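Phosphoglucomutase/phosphomannomutase family protein (Burkholderia thailandensis, PDB 3UW2) probably moves a phosphoryl group between positions of a hexose phosphate, as phosphohexose mutases do with the help of a divalent metal ion. Local coordinates at residues Val67-Arg72 / Glu77-Leu82; Met98-Val103 / Asp363-Gly368; Thr128-Pro133 / Gly267-Val272; Leu197-Gly202 / Leu209-Phe214; Ser331-Lys336 / Pro343-Met348. All coordinates share one frame; numbering follows the deposited sequence.

Contact 1: Val67-Arg72 / Glu77-Leu82; sequences VARDGR and ELVGAL. With EDO (1,2-ethanediol), chain C; EDO (1,2-ethanediol), chain D.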
# COMPACT_ATOMS: atom_id res chain seq x y z
N VAL A 67 16.23 -5.26 -8.99
CA VAL A 67 16.18 -3.91 -8.41
C VAL A 67 15.36 -2.97 -9.31
O VAL A 67 15.27 -3.21 -10.48
CB VAL A 67 17.56 -3.26 -8.15
CG1 VAL A 67 18.37 -4.11 -7.18
CG2 VAL A 67 18.31 -3.06 -9.46
N ALA A 68 14.72 -1.94 -8.74
CA ALA A 68 13.91 -1.02 -9.51
C ALA A 68 13.93 0.29 -8.73
O ALA A 68 14.34 0.32 -7.55
CB ALA A 68 12.45 -1.57 -9.63
N ARG A 69 13.47 1.35 -9.39
CA ARG A 69 13.41 2.66 -8.73
C ARG A 69 12.17 3.41 -9.15
O ARG A 69 11.59 3.14 -10.24
CB ARG A 69 14.71 3.46 -9.04
CG ARG A 69 14.88 3.74 -10.54
CD ARG A 69 16.03 4.76 -10.70
NE ARG A 69 16.23 5.13 -12.09
CZ ARG A 69 15.66 6.16 -12.74
NH1 ARG A 69 14.75 7.02 -12.18
NH2 ARG A 69 16.02 6.34 -14.00
N ASP A 70 11.74 4.40 -8.33
CA ASP A 70 10.69 5.29 -8.79
C ASP A 70 11.33 6.48 -9.52
O ASP A 70 12.48 6.38 -9.93
CB ASP A 70 9.82 5.77 -7.63
CG ASP A 70 10.56 6.62 -6.62
OD1 ASP A 70 11.74 7.05 -6.86
OD2 ASP A 70 9.89 7.01 -5.59
N GLY A 71 10.62 7.61 -9.68
CA GLY A 71 11.18 8.68 -10.50
C GLY A 71 11.82 9.87 -9.75
O GLY A 71 11.76 11.05 -10.24
N ARG A 72 12.41 9.56 -8.59
CA ARG A 72 13.01 10.56 -7.76
C ARG A 72 14.40 10.94 -8.28
O ARG A 72 15.07 10.13 -8.94
CB ARG A 72 13.04 10.09 -6.30
CG ARG A 72 11.67 10.22 -5.63
CD ARG A 72 11.52 9.40 -4.31
NE ARG A 72 10.11 9.54 -3.86
CZ ARG A 72 9.63 10.49 -3.08
NH1 ARG A 72 10.42 11.43 -2.51
NH2 ARG A 72 8.31 10.51 -2.89
N GLU A 77 21.19 7.33 -8.79
CA GLU A 77 22.49 7.16 -8.07
C GLU A 77 22.32 6.03 -7.01
O GLU A 77 23.21 5.18 -6.82
CB GLU A 77 22.88 8.46 -7.35
CG GLU A 77 24.22 8.34 -6.59
CD GLU A 77 24.64 9.63 -5.87
OE1 GLU A 77 23.86 10.60 -5.90
OE2 GLU A 77 25.77 9.68 -5.29
N LEU A 78 21.25 6.11 -6.23
CA LEU A 78 21.05 5.12 -5.13
C LEU A 78 20.84 3.70 -5.66
O LEU A 78 21.42 2.74 -5.09
CB LEU A 78 19.83 5.48 -4.29
CG LEU A 78 20.00 6.78 -3.52
CD1 LEU A 78 18.74 7.03 -2.70
CD2 LEU A 78 21.19 6.72 -2.61
N VAL A 79 20.05 3.52 -6.75
CA VAL A 79 19.85 2.15 -7.28
C VAL A 79 21.16 1.63 -7.83
O VAL A 79 21.47 0.45 -7.71
CB VAL A 79 18.71 2.01 -8.36
CG1 VAL A 79 19.12 2.45 -9.76
CG2 VAL A 79 18.25 0.56 -8.51
N GLY A 80 21.97 2.47 -8.44
CA GLY A 80 23.33 2.00 -8.86
C GLY A 80 24.21 1.58 -7.65
O GLY A 80 24.89 0.57 -7.72
N ALA A 81 24.20 2.33 -6.53
CA ALA A 81 25.02 2.00 -5.37
C ALA A 81 24.50 0.72 -4.74
O ALA A 81 25.25 -0.14 -4.24
CB ALA A 81 24.98 3.17 -4.33
N LEU A 82 23.19 0.57 -4.79
CA LEU A 82 22.53 -0.59 -4.17
C LEU A 82 22.97 -1.81 -4.94
O LEU A 82 23.37 -2.81 -4.32
CB LEU A 82 20.99 -0.44 -4.23
CG LEU A 82 20.17 -1.66 -3.76
CD1 LEU A 82 20.27 -1.76 -2.25
CD2 LEU A 82 18.71 -1.54 -4.20
C1 EDO C . 14.96 10.22 -13.14
O1 EDO C . 13.74 9.49 -13.44
C2 EDO C . 14.78 11.32 -12.09
O2 EDO C . 13.42 11.75 -12.21
C1 EDO D . 25.97 -1.68 -11.81
O1 EDO D . 26.30 -2.50 -10.62
C2 EDO D . 24.78 -0.71 -11.55
O2 EDO D . 25.34 0.37 -10.78
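Val79 presses both of its methyls onto strand 67-69 from the helix above, and this is the tight part of the contact. Its CG2, held anti to the backbone N, lies 3.7 Å from Val67 CG2, while Val67 CG1 meets Leu82 CD2 at 3.9 Å, the side chains running past each other in opposite directions. Branched valines suit this layer because two short methyls from one residue can touch two neighbours. Toward the end of the strand the packing thins out. Partly exposed Arg69 adds only its CD, 4.0 Å from Val79 CG1, with the extended chain crossing the valine at about a right angle and continuing to the guanidinium. There NH1 of Arg69 donates to Asp70 O and, almost straight (167°), to O1 of an ethanediol at the edge of the group, 3.0 Å away. Beyond the strand, Asp70 OD1 accepts from Arg72 N in an Asx turn, and OD2 salt-bridges Arg72 NE. Strand 64-69 and helix 75-88 are the first two elements of a beta-alpha-beta unit: the strand pairs with strands 92-98 and 124-127, Val79 and Leu82 also touch Val127, and helix 43-59 packs beside helix 75-88 at Leu78 and Ala81.

Contact 2: Met98-Val103 / Asp363-Gly368; sequences MVPTPV and DGLYTG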
# COMPACT_ATOMS: atom_id res chain seq x y z
N MET A 98 13.25 2.12 -14.11
CA MET A 98 12.32 3.00 -13.36
C MET A 98 10.88 2.56 -13.65
O MET A 98 10.38 2.68 -14.78
CB MET A 98 12.51 4.46 -13.80
CG MET A 98 11.61 5.46 -13.02
SD MET A 98 11.37 6.99 -14.00
CE MET A 98 10.42 6.43 -15.44
N VAL A 99 10.28 1.94 -12.67
CA VAL A 99 8.92 1.37 -12.84
C VAL A 99 8.18 1.52 -11.51
O VAL A 99 8.83 1.70 -10.44
CB VAL A 99 8.93 -0.11 -13.22
CG1 VAL A 99 9.48 -0.35 -14.64
CG2 VAL A 99 9.75 -0.93 -12.20
N PRO A 100 6.82 1.52 -11.54
CA PRO A 100 6.06 1.50 -10.27
C PRO A 100 6.50 0.30 -9.41
O PRO A 100 7.00 -0.72 -9.95
CB PRO A 100 4.60 1.25 -10.75
CG PRO A 100 4.57 1.97 -12.09
CD PRO A 100 5.91 1.50 -12.71
N THR A 101 6.47 0.49 -8.11
CA THR A 101 6.79 -0.56 -7.12
C THR A 101 6.16 -1.95 -7.39
O THR A 101 6.91 -2.94 -7.45
CB THR A 101 6.39 -0.03 -5.71
OG1 THR A 101 7.38 0.93 -5.33
CG2 THR A 101 6.43 -1.12 -4.65
N PRO A 102 4.84 -2.04 -7.70
CA PRO A 102 4.30 -3.36 -7.91
C PRO A 102 4.87 -3.96 -9.18
O PRO A 102 4.76 -5.16 -9.36
CB PRO A 102 2.77 -3.14 -8.08
CG PRO A 102 2.66 -1.73 -8.42
CD PRO A 102 3.82 -0.99 -7.86
N VAL A 103 5.45 -3.16 -10.08
CA VAL A 103 6.10 -3.78 -11.28
C VAL A 103 7.41 -4.52 -10.87
O VAL A 103 7.75 -5.57 -11.42
CB VAL A 103 6.34 -2.72 -12.43
CG1 VAL A 103 7.07 -3.37 -13.64
CG2 VAL A 103 4.97 -2.19 -12.86
N ASP A 363 -0.96 -3.55 -5.66
CA ASP A 363 -0.65 -2.94 -6.96
C ASP A 363 -1.82 -1.97 -7.28
O ASP A 363 -2.93 -2.39 -7.57
CB ASP A 363 -0.57 -4.06 -8.03
CG ASP A 363 -0.19 -3.53 -9.41
OD1 ASP A 363 -0.49 -2.33 -9.70
OD2 ASP A 363 0.37 -4.33 -10.22
N GLY A 364 -1.54 -0.69 -7.22
CA GLY A 364 -2.49 0.34 -7.59
C GLY A 364 -2.97 0.30 -9.04
O GLY A 364 -4.14 0.65 -9.33
N LEU A 365 -2.07 -0.07 -9.97
CA LEU A 365 -2.40 -0.07 -11.39
C LEU A 365 -3.29 -1.30 -11.72
O LEU A 365 -4.23 -1.19 -12.51
CB LEU A 365 -1.12 -0.19 -12.25
CG LEU A 365 -0.32 1.12 -12.49
CD1 LEU A 365 0.35 1.66 -11.24
CD2 LEU A 365 0.76 0.82 -13.56
N TYR A 366 -2.93 -2.47 -11.17
CA TYR A 366 -3.79 -3.62 -11.26
C TYR A 366 -5.13 -3.40 -10.57
O TYR A 366 -6.15 -3.79 -11.11
CB TYR A 366 -3.08 -4.87 -10.67
CG TYR A 366 -3.85 -6.13 -10.98
CD1 TYR A 366 -3.95 -6.60 -12.32
CD2 TYR A 366 -4.50 -6.86 -9.97
CE1 TYR A 366 -4.71 -7.76 -12.64
CE2 TYR A 366 -5.23 -8.01 -10.27
CZ TYR A 366 -5.28 -8.48 -11.60
OH TYR A 366 -6.00 -9.62 -11.87
N THR A 367 -5.14 -2.78 -9.39
CA THR A 367 -6.45 -2.53 -8.72
C THR A 367 -7.29 -1.64 -9.66
O THR A 367 -8.49 -1.86 -9.81
CB THR A 367 -6.20 -1.83 -7.36
OG1 THR A 367 -5.44 -2.72 -6.53
CG2 THR A 367 -7.52 -1.39 -6.64
N GLY A 368 -6.66 -0.61 -10.26
CA GLY A 368 -7.38 0.25 -11.19
C GLY A 368 -8.03 -0.57 -12.31
O GLY A 368 -9.17 -0.36 -12.66
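Pro102 lays the CB-CG side of its ring against the carboxylate of Asp363, and this van der Waals contact is the closest across the two segments. Pro102 CB is 3.3 Å from Asp363 CG, and Pro102 CG is 3.5 Å from Asp363 OD1, the two side chains crossing at about a right angle. A second, purely apolar touch joins Pro100 CG to Leu365 CD2 at 4.2 Å. Prolines fit both places, since a compact, rigid ring offers carbon to its neighbour.

No hydrogen bond crosses between the segments; those here hold the start of helix 364-375. A chi1 of -178° swings the Asp363 carboxylate away from the backbone N and over the first turn, where Tyr366 N donates to OD1 at 2.9 Å, nearly straight (169°) and from above the carboxylate plane; Leu365 N adds a weak bond. Asp363 O receives Thr367 N and Thr367 OG1 from opposite faces of its plane, the hydroxyl at 2.7 Å. OD2 is bonded to Tyr181 OH, which helps fix the rotation of the group. Asp363 is thus a classic N-cap, and this capped helix of domain III meets helix 101-107 of domain I at a buried interface close to the metal-binding loop.

Contact 3: Thr128-Pro133 / Gly267-Val272; sequences TGSHNP and GDRLGV. With ZN (zinc ion), chain K; PO4 (phosphate ion), chain B.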
# COMPACT_ATOMS: atom_id res chain seq x y z
N THR A 128 12.47 3.74 -3.45
CA THR A 128 11.38 4.60 -3.65
C THR A 128 11.12 5.30 -2.30
O THR A 128 11.39 4.73 -1.22
CB THR A 128 10.08 3.87 -4.11
OG1 THR A 128 9.00 4.83 -4.08
CG2 THR A 128 9.75 2.78 -3.12
N GLY A 129 10.73 6.54 -2.42
CA GLY A 129 10.27 7.39 -1.31
C GLY A 129 8.76 7.51 -1.27
O GLY A 129 8.21 8.28 -0.44
N SER A 130 8.09 6.77 -2.15
CA SER A 130 6.64 6.59 -2.09
C SER A 130 5.86 7.94 -2.19
O SER A 130 6.02 8.65 -3.20
CB SER A 130 6.32 5.68 -0.84
OG SER A 130 4.98 5.77 -0.40
N HIS A 131 5.13 8.36 -1.15
CA HIS A 131 4.30 9.57 -1.19
C HIS A 131 5.05 10.79 -0.64
O HIS A 131 4.50 11.90 -0.62
CB HIS A 131 2.98 9.35 -0.42
CG HIS A 131 3.16 9.28 1.08
ND1 HIS A 131 3.56 8.14 1.72
CD2 HIS A 131 3.04 10.26 2.07
CE1 HIS A 131 3.70 8.39 3.05
NE2 HIS A 131 3.37 9.67 3.27
N ASN A 132 6.31 10.60 -0.22
CA ASN A 132 7.04 11.63 0.57
C ASN A 132 7.64 12.75 -0.24
O ASN A 132 7.75 12.58 -1.46
CB ASN A 132 8.14 10.95 1.42
CG ASN A 132 7.55 10.07 2.50
OD1 ASN A 132 6.80 10.53 3.37
ND2 ASN A 132 7.77 8.78 2.38
N PRO A 133 8.06 13.88 0.41
CA PRO A 133 8.67 15.01 -0.34
C PRO A 133 9.89 14.61 -1.20
O PRO A 133 10.45 13.51 -0.98
CB PRO A 133 9.03 16.02 0.76
CG PRO A 133 8.01 15.75 1.88
CD PRO A 133 7.83 14.26 1.85
N GLY A 267 2.95 4.01 -7.10
CA GLY A 267 1.91 3.21 -7.80
C GLY A 267 1.40 1.98 -6.97
O GLY A 267 0.74 1.13 -7.50
N ASP A 268 1.73 1.87 -5.69
CA ASP A 268 1.15 0.70 -4.95
C ASP A 268 -0.16 1.14 -4.20
O ASP A 268 -0.71 0.38 -3.40
CB ASP A 268 2.17 0.01 -4.05
CG ASP A 268 2.59 0.87 -2.89
OD1 ASP A 268 2.10 2.00 -2.84
OD2 ASP A 268 3.41 0.46 -2.04
N ARG A 269 -0.65 2.36 -4.47
CA ARG A 269 -1.92 2.79 -3.92
C ARG A 269 -2.74 3.55 -4.96
O ARG A 269 -2.18 4.39 -5.70
CB ARG A 269 -1.75 3.69 -2.69
CG ARG A 269 -1.10 3.02 -1.50
CD ARG A 269 -1.20 3.91 -0.25
NE ARG A 269 -0.22 4.98 -0.26
CZ ARG A 269 -0.18 6.00 0.60
NH1 ARG A 269 -1.09 6.10 1.59
NH2 ARG A 269 0.77 6.92 0.49
N LEU A 270 -4.05 3.28 -4.99
CA LEU A 270 -5.00 3.96 -5.89
C LEU A 270 -6.07 4.71 -5.07
O LEU A 270 -6.71 4.12 -4.16
CB LEU A 270 -5.71 2.91 -6.78
CG LEU A 270 -6.88 3.40 -7.66
CD1 LEU A 270 -6.38 4.17 -8.84
CD2 LEU A 270 -7.70 2.19 -8.14
N GLY A 271 -6.23 6.00 -5.41
CA GLY A 271 -7.38 6.84 -4.97
C GLY A 271 -8.43 6.90 -6.07
O GLY A 271 -8.07 6.98 -7.26
N VAL A 272 -9.72 6.90 -5.69
CA VAL A 272 -10.86 6.79 -6.63
C VAL A 272 -11.83 7.87 -6.26
O VAL A 272 -12.26 7.99 -5.10
CB VAL A 272 -11.60 5.40 -6.50
CG1 VAL A 272 -12.87 5.35 -7.38
CG2 VAL A 272 -10.67 4.23 -6.82
ZN ZN K . 3.21 3.75 -2.32
P PO4 B . 4.31 4.70 0.61
O2 PO4 B . 3.21 3.94 -0.12
O3 PO4 B . 3.71 5.63 1.64
O4 PO4 B . 5.43 3.83 1.09
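His131 and Arg269 meet beside a phosphate that is joined to Ser130, and contact between the segments is otherwise slight. The covalent link is Ser130 OG to phosphorus, 1.6 Å, so the residue is a phosphoserine. A serine suits this place because its short hydroxyl carries the phosphoryl group directly off the loop.

Metal coordination ties in the other segment. Zinc is held by Asp268 OD1 at 2.1 Å and by phosphate O2 at 2.2 Å, with Asp264 and Asp266 completing the site. A carboxylate supplies both a hard oxygen ligand and negative charge; OD2 of the same aspartate forms a salt bridge with Lys140, which also bonds the phosphate.

Among the polar contacts, His131 ND1 is modelled very close to phosphate O3, 2.5 Å, a hydrogen bond of doubtful exact length, with the oxygen at the ring edge. Arg269 bends at chi3 (-78°), bringing NH2 within 3.3 Å of His131 ND1 and placing His131 CB at the guanidinium edge, with ring and guanidinium planes 70° apart. Its NE is bonded to Asp264, so a metal ligand positions the arginine, whose positive charge probably helps balance the phosphate.

Hydrogen bonds from backbone and side chains fix the loop's shape. Ser130 N donates to Thr128 OG1 at 2.9 Å, an ST turn, and Gly129 O takes Asn132 N and Asn132 ND2 from opposite faces within a type II' turn. A phosphoserine loop of domain I facing an Asp-Gly-Asp-Gly-Asp metal loop of domain II is the hallmark of the phosphohexose mutase active site.

Contact 4: Leu197-Gly202 / Leu209-Phe214; sequences LVVDAG and LATRLF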
# COMPACT_ATOMS: atom_id res chain seq x y z
N LEU A 197 -11.49 8.21 -18.36
CA LEU A 197 -10.91 8.39 -17.00
C LEU A 197 -10.03 9.63 -16.88
O LEU A 197 -9.35 9.98 -17.83
CB LEU A 197 -9.94 7.26 -16.65
CG LEU A 197 -10.02 5.82 -16.97
CD1 LEU A 197 -9.06 5.15 -15.99
CD2 LEU A 197 -11.45 5.43 -16.69
N VAL A 198 -10.03 10.23 -15.70
CA VAL A 198 -9.04 11.21 -15.32
C VAL A 198 -7.97 10.41 -14.58
O VAL A 198 -8.32 9.65 -13.65
CB VAL A 198 -9.69 12.29 -14.43
CG1 VAL A 198 -8.62 13.22 -13.85
CG2 VAL A 198 -10.66 13.11 -15.29
N VAL A 199 -6.72 10.46 -15.03
CA VAL A 199 -5.60 9.77 -14.30
C VAL A 199 -4.59 10.84 -13.84
O VAL A 199 -4.04 11.58 -14.66
CB VAL A 199 -4.94 8.75 -15.21
CG1 VAL A 199 -3.70 8.12 -14.53
CG2 VAL A 199 -5.95 7.66 -15.63
N ASP A 200 -4.43 10.95 -12.53
CA ASP A 200 -3.50 11.87 -11.84
C ASP A 200 -2.39 11.08 -11.14
O ASP A 200 -2.64 10.30 -10.17
CB ASP A 200 -4.27 12.67 -10.78
CG ASP A 200 -3.39 13.79 -10.11
OD1 ASP A 200 -2.20 13.56 -9.87
OD2 ASP A 200 -3.88 14.88 -9.75
N ALA A 201 -1.15 11.24 -11.63
CA ALA A 201 0.00 10.53 -11.08
C ALA A 201 0.87 11.48 -10.20
O ALA A 201 1.90 11.06 -9.71
CB ALA A 201 0.85 9.97 -12.22
N GLY A 202 0.51 12.77 -10.07
CA GLY A 202 1.32 13.69 -9.23
C GLY A 202 2.80 13.75 -9.65
O GLY A 202 3.64 13.95 -8.80
N LEU A 209 3.45 4.22 -17.18
CA LEU A 209 2.89 2.91 -17.34
C LEU A 209 1.38 2.84 -17.01
O LEU A 209 0.65 2.08 -17.63
CB LEU A 209 3.62 1.94 -16.42
CG LEU A 209 3.51 0.45 -16.69
CD1 LEU A 209 3.79 0.07 -18.17
CD2 LEU A 209 4.52 -0.23 -15.77
N ALA A 210 0.89 3.59 -16.03
CA ALA A 210 -0.58 3.54 -15.83
C ALA A 210 -1.36 4.04 -17.06
O ALA A 210 -2.35 3.40 -17.47
CB ALA A 210 -0.99 4.33 -14.61
N THR A 211 -0.86 5.10 -17.71
CA THR A 211 -1.55 5.61 -18.90
C THR A 211 -1.47 4.61 -20.03
O THR A 211 -2.47 4.35 -20.70
CB THR A 211 -1.10 7.03 -19.31
OG1 THR A 211 0.33 7.06 -19.43
CG2 THR A 211 -1.53 8.02 -18.20
N ARG A 212 -0.28 4.02 -20.22
CA ARG A 212 -0.08 2.93 -21.18
C ARG A 212 -1.08 1.79 -20.93
O ARG A 212 -1.73 1.33 -21.89
CB ARG A 212 1.32 2.36 -21.06
CG ARG A 212 1.59 1.21 -22.04
CD ARG A 212 3.06 0.75 -21.97
NE ARG A 212 3.09 -0.44 -22.83
CZ ARG A 212 4.11 -1.26 -23.02
NH1 ARG A 212 5.26 -1.05 -22.43
NH2 ARG A 212 3.96 -2.28 -23.86
N LEU A 213 -1.19 1.35 -19.68
CA LEU A 213 -2.09 0.23 -19.30
C LEU A 213 -3.55 0.53 -19.61
O LEU A 213 -4.21 -0.27 -20.28
CB LEU A 213 -1.93 -0.16 -17.81
CG LEU A 213 -2.91 -1.18 -17.24
CD1 LEU A 213 -2.68 -2.50 -17.99
CD2 LEU A 213 -2.73 -1.36 -15.70
N PHE A 214 -4.06 1.68 -19.12
CA PHE A 214 -5.47 1.97 -19.29
C PHE A 214 -5.81 2.27 -20.77
O PHE A 214 -6.91 1.94 -21.25
CB PHE A 214 -5.95 3.05 -18.31
CG PHE A 214 -5.69 2.71 -16.86
CD1 PHE A 214 -5.89 1.40 -16.36
CD2 PHE A 214 -5.26 3.69 -15.98
CE1 PHE A 214 -5.66 1.07 -15.00
CE2 PHE A 214 -4.98 3.40 -14.64
CZ PHE A 214 -5.20 2.09 -14.13
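A beta-alpha-beta unit of domain II, made of strand 197-200, helix 206-216 and strand 221-224, supplies this contact, in which the helix covers one side of its preceding strand. The short strand and helix segments run nearly antiparallel, at 161°, with their axes 9.7 Å apart. Such a distance is bridged by side chains alone, and no hydrogen bond crosses. Phe214 does most of the work from the helix. With CG anti to its carbonyl carbon (chi1 -56°), it sends the ring down to the strand, where CD2 meets two residues at once: Leu197 CD1 at 4.1 Å and Val199 CG2 at 4.0 Å. Both methyls approach the ring obliquely, and the leucine crosses the phenylalanine at about a right angle. A large flat side chain is well suited to span two alternate strand residues that point to the same side, and Phe261 of the neighbouring strand 259-263 meets the same ring edge-to-face. Helix 364-375 of domain III also borders this layer, its Leu372 touching both Leu197 and Phe214. At the other end of the strand Asp200 OD1 takes Gly202 N in an Asx turn, and the positive phi of Gly202 is one that glycine adopts easily. One helical turn before Phe214, Thr211 turns its hydroxyl back to Gly207 O and Pro208 O of its own helix, leaving its methyl CG2 to face Val199 CG1 at 4.3 Å.

Contact 5: Ser331-Lys336 / Pro343-Met348; sequences SLVKAK and PLAGEM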
# COMPACT_ATOMS: atom_id res chain seq x y z
N SER A 331 2.55 -5.06 5.26
CA SER A 331 3.38 -6.29 5.24
C SER A 331 2.73 -7.34 6.12
O SER A 331 2.84 -8.51 5.84
CB SER A 331 4.82 -6.03 5.71
OG SER A 331 5.38 -4.99 4.93
N LEU A 332 2.05 -6.91 7.19
CA LEU A 332 1.30 -7.83 8.04
C LEU A 332 0.11 -8.44 7.31
O LEU A 332 -0.15 -9.63 7.45
CB LEU A 332 0.82 -7.10 9.30
CG LEU A 332 1.95 -6.36 10.06
CD1 LEU A 332 1.42 -5.89 11.40
CD2 LEU A 332 3.13 -7.24 10.34
N VAL A 333 -0.60 -7.64 6.50
CA VAL A 333 -1.71 -8.11 5.69
C VAL A 333 -1.21 -9.11 4.64
O VAL A 333 -1.80 -10.19 4.45
CB VAL A 333 -2.46 -6.94 5.00
CG1 VAL A 333 -3.37 -7.44 3.86
CG2 VAL A 333 -3.25 -6.15 6.04
N LYS A 334 -0.10 -8.79 4.00
CA LYS A 334 0.52 -9.70 3.08
C LYS A 334 0.91 -11.04 3.73
O LYS A 334 0.70 -12.10 3.13
CB LYS A 334 1.74 -9.05 2.49
CG LYS A 334 2.44 -9.85 1.46
CD LYS A 334 1.81 -9.67 0.09
CE LYS A 334 2.62 -10.47 -0.96
NZ LYS A 334 4.06 -10.04 -1.10
N ALA A 335 1.54 -11.00 4.91
CA ALA A 335 1.89 -12.25 5.60
C ALA A 335 0.62 -13.06 5.85
O ALA A 335 0.62 -14.27 5.76
CB ALA A 335 2.60 -11.92 6.94
N LYS A 336 -0.46 -12.39 6.29
CA LYS A 336 -1.71 -13.08 6.61
C LYS A 336 -2.35 -13.71 5.34
O LYS A 336 -2.81 -14.85 5.33
CB LYS A 336 -2.68 -12.11 7.33
CG LYS A 336 -3.94 -12.78 7.98
CD LYS A 336 -3.49 -13.77 9.07
CE LYS A 336 -4.60 -14.25 9.97
NZ LYS A 336 -4.00 -15.20 10.99
N PRO A 343 -8.27 -15.11 -1.24
CA PRO A 343 -8.16 -14.56 -2.58
C PRO A 343 -7.96 -13.02 -2.62
O PRO A 343 -7.53 -12.52 -3.65
CB PRO A 343 -9.47 -15.00 -3.27
CG PRO A 343 -10.46 -14.91 -2.11
CD PRO A 343 -9.65 -15.56 -0.96
N LEU A 344 -8.24 -12.28 -1.54
CA LEU A 344 -8.27 -10.80 -1.59
C LEU A 344 -8.07 -10.22 -0.17
O LEU A 344 -8.61 -10.80 0.80
CB LEU A 344 -9.70 -10.36 -2.01
CG LEU A 344 -9.99 -8.87 -2.17
CD1 LEU A 344 -9.10 -8.25 -3.29
CD2 LEU A 344 -11.50 -8.69 -2.47
N ALA A 345 -7.30 -9.13 -0.06
CA ALA A 345 -7.20 -8.30 1.22
C ALA A 345 -7.18 -6.84 0.84
O ALA A 345 -6.80 -6.52 -0.27
CB ALA A 345 -5.96 -8.62 1.99
N GLY A 346 -7.52 -5.94 1.76
CA GLY A 346 -7.33 -4.53 1.48
C GLY A 346 -7.19 -3.84 2.83
O GLY A 346 -7.63 -4.40 3.84
N GLU A 347 -6.53 -2.68 2.85
CA GLU A 347 -6.45 -1.89 4.07
C GLU A 347 -6.95 -0.51 3.83
O GLU A 347 -6.94 -0.01 2.70
CB GLU A 347 -5.03 -1.73 4.50
CG GLU A 347 -4.15 -2.95 4.50
CD GLU A 347 -2.71 -2.48 4.63
OE1 GLU A 347 -2.09 -2.20 3.58
OE2 GLU A 347 -2.24 -2.30 5.77
N MET A 348 -7.39 0.13 4.90
CA MET A 348 -7.94 1.48 4.83
C MET A 348 -7.00 2.44 4.05
O MET A 348 -7.44 3.14 3.11
CB MET A 348 -8.25 1.98 6.25
CG MET A 348 -9.19 3.16 6.30
SD MET A 348 -10.59 2.80 5.21
CE MET A 348 -11.42 4.37 5.39
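This is a small, buried helix-on-sheet contact in the alpha/beta fold of domain III, where helix 330-340 packs on strand 344-346, an inner strand of a four-stranded mixed sheet. It rests on one residue of the helix, Val333, which sets its two methyls on two strand-side residues. Since Ala345 and Glu347 are two positions apart, both project toward the helix, while Gly346 between them has no side chain. The beta-branched valine suits this position by reaching both neighbours with a short side chain that forks at CB. An alanine below it lets the helix come near, with the CA atoms of Val333 and Ala345 7.1 Å apart. Phe353 of the adjacent strand 352-354 also touches Val333 and Glu347, widening the apolar patch.

Glu347 contributes its CG, which, anti to the carbonyl carbon (chi1 -46°), lies 3.7 Å from Val333 CG2, and the two side chains pass in opposite directions. The carboxylate continues beyond the valine to Gly329 N, to which OE2 is hydrogen-bonded, so the buried carboxylate has a backbone N-H as partner. The closest approach is on the other branch: Val333 CG1, anti to its backbone N, sits 3.4 Å from Ala345 CB, tighter than ordinary carbon-carbon contact.

Overall arrangement
From the N terminus, contact 1 closes a short strand-to-helix loop in domain I. Contact 2 follows and, returning only at 363-368, closes a span of about 260 residues that encloses the other three contacts. Within it, contact 3 joins the domain I loop to domain II and itself encloses contact 4, a short local closure; contact 5, equally local, follows in domain III. No contacts cross. Contact 1 touches contact 3 through Arg72, which bonds Asn132 O and Pro133 O, and contact 2 through Arg69 O and Val99 N. Gly364 N to Gly267 O links contacts 2 and 3, whose centres lie about 10 Å apart. Contacts 2 and 3 therefore tie three domains around the zinc.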